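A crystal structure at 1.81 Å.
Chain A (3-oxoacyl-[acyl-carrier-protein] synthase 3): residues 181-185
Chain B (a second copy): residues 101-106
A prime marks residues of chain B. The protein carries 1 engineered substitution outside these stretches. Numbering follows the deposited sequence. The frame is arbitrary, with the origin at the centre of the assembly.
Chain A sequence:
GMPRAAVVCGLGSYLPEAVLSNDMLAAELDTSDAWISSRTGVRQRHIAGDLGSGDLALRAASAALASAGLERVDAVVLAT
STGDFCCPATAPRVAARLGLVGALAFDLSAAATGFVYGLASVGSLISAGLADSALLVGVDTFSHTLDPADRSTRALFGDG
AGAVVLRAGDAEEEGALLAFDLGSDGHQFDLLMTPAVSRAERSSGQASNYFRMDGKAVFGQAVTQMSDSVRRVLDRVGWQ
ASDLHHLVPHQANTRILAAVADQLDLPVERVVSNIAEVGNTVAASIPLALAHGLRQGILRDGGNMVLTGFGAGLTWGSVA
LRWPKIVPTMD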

# COMPACT_ATOMS: atom_id res chain seq x y z
N ASP A 181 -5.00 13.34 -11.39
CA ASP A 181 -6.24 13.53 -10.65
C ASP A 181 -6.40 12.29 -9.78
O ASP A 181 -6.31 11.18 -10.29
N LEU A 182 -6.60 12.48 -8.48
CA LEU A 182 -6.73 11.36 -7.55
C LEU A 182 -7.78 11.67 -6.49
O LEU A 182 -7.78 12.76 -5.91
N GLY A 183 -8.67 10.71 -6.24
CA GLY A 183 -9.71 10.88 -5.25
C GLY A 183 -10.27 9.58 -4.70
O GLY A 183 -9.83 8.48 -5.06
N SER A 184 -11.25 9.74 -3.82
CA SER A 184 -11.92 8.61 -3.19
C SER A 184 -13.27 9.05 -2.65
O SER A 184 -13.49 10.24 -2.40
N ASP A 185 -14.17 8.09 -2.49
CA ASP A 185 -15.44 8.32 -1.81
C ASP A 185 -15.70 7.12 -0.91
O ASP A 185 -16.34 6.15 -1.31
N VAL B 101 -12.59 15.99 1.70
CA VAL B 101 -13.08 16.22 0.35
C VAL B 101 -12.33 15.35 -0.66
O VAL B 101 -11.14 15.56 -0.93
N GLY B 102 -13.04 14.36 -1.20
CA GLY B 102 -12.46 13.43 -2.17
C GLY B 102 -10.99 13.13 -1.95
O GLY B 102 -10.16 13.33 -2.84
N ALA B 103 -10.67 12.64 -0.75
CA ALA B 103 -9.28 12.47 -0.36
C ALA B 103 -8.48 11.51 -1.25
O ALA B 103 -8.99 10.47 -1.68
N LEU B 104 -7.24 11.88 -1.52
CA LEU B 104 -6.24 10.94 -2.00
C LEU B 104 -6.04 9.94 -0.86
O LEU B 104 -5.60 10.32 0.23
N ALA B 105 -6.39 8.67 -1.09
CA ALA B 105 -6.46 7.69 -0.00
C ALA B 105 -6.15 6.27 -0.44
O ALA B 105 -6.74 5.75 -1.39
N PHE B 106 -5.21 5.64 0.26
CA PHE B 106 -4.87 4.24 0.04
C PHE B 106 -4.20 3.62 1.28
O PHE B 106 -3.81 4.34 2.21

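This is a small, backbone-rich crossing between two copies of the same protein, held by one serine-to-carbonyl hydrogen bond and one leucine-to-leucine contact, with two glycines where the main chains come close. A strand of chain A is crossed by a loop that leads into a strand of chain B, 95° apart end to end, so the two do not run alongside each other; the CA atoms come nearest at Gly183 and Leu104′, 4.8 Å apart. Together the two stretches bury 264 Å².

Ser184 supplies the polar anchor. Its CA-to-CB bond points sideways to the other chain, and the p rotamer (chi1 73°) places the hydroxyl within reach of the backbone opposite. Ser184 OG donates a hydrogen bond to Ala103′ O at 2.7 Å, a short and direct link that needs no particular side chain from its partner. The main-chain N of Ser184 also lies 3.2 Å from Ala103′ O, but the angle is poor and the pair is not a hydrogen bond. The same OG packs 3.7 Å from Ala105′ CB and 4.2 Å from Ala103′ CB, so two methyl groups border the hydroxyl. Ala105′ directs its CB sideways, whereas Ala103′ points away overall even though its CB still touches the serine.

The apolar contact lies at Leu182, the one side chain here whose CA-to-CB bond points toward the other stretch. With chi1 m and chi2 t, Leu182 brings its CD1 to 3.5 Å from CD1 of Leu104′. The partner leucine starts sideways and is extended, t at both chi1 and chi2, which carries its methyl out to meet the first. Methyl against methyl, the pair makes a compact hydrophobic contact.

The backbones also touch directly. Gly183 CA approaches Gly102′ O at 3.5 Å in a CA-H...O contact, and Gly102′ CA approaches Ser184 O at 3.4 Å in another, the latter straighter, with an angle of 157° at the hydrogen against 131°. An ideal CB on Gly183 would stand 3.5 Å from Gly102′ O, close but not a clash. At Gly102′ an ideal CB would lie 4.0 Å from Ser184 O, which is less restrictive, but the positive phi of 33° by itself favours glycine.

A single water joins the carbonyls of Leu182 and Gly102′, which lie 3.9 Å apart, O to O, with no proton of their own to offer. The O of water 1 donates to Gly102′ O at 2.7 Å and makes a weak bond to Leu182 O at 3.4 Å, giving both acceptors a shared donor.

The ends of the stretches stay out of the contact. Asp181 and Phe106′ are out of reach, while Asp185 and Val101′ point away. The Asp181 carboxylate and Asp185 OD2 are hydrogen-bonded elsewhere in the structure. In this contact, glycines sit where the main chains approach, and one serine and a pair of leucines supply the side-chain contacts, with two alanine methyls beside the serine.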

# COMPACT_ATOMS: atom_id res chain seq x y z
CB ASP A 181 -7.44 13.62 -11.59
CG ASP A 181 -8.75 13.76 -10.84
OD1 ASP A 181 -8.95 14.81 -10.17
OD2 ASP A 181 -9.58 12.84 -10.90
CB LEU A 182 -5.40 11.08 -6.85
CG LEU A 182 -4.19 10.72 -7.71
CD1 LEU A 182 -2.90 10.97 -6.93
CD2 LEU A 182 -4.27 9.27 -8.18
CB SER A 184 -11.05 8.04 -2.06
OG SER A 184 -11.03 8.89 -0.93
CB ASP A 185 -16.59 8.51 -2.81
CG ASP A 185 -17.92 8.73 -2.13
OD1 ASP A 185 -17.93 8.85 -0.88
OD2 ASP A 185 -18.96 8.79 -2.82
CB VAL B 101 -12.95 17.70 -0.04
CG1 VAL B 101 -13.36 17.93 -1.49
CG2 VAL B 101 -13.77 18.57 0.92
CB ALA B 103 -9.19 12.00 1.12
CB LEU B 104 -4.93 11.68 -2.34
CG LEU B 104 -3.79 10.91 -2.99
CD1 LEU B 104 -2.73 11.88 -3.52
CD2 LEU B 104 -3.16 9.91 -2.03
CB ALA B 105 -7.84 7.74 0.67
CB PHE B 106 -3.96 4.09 -1.19
CG PHE B 106 -2.62 4.80 -1.07
CD1 PHE B 106 -1.51 4.14 -0.56
CD2 PHE B 106 -2.46 6.11 -1.52
CE1 PHE B 106 -0.27 4.77 -0.46
CE2 PHE B 106 -1.22 6.75 -1.43
CZ PHE B 106 -0.13 6.08 -0.90
O HOH W 1 -10.52 14.60 -5.16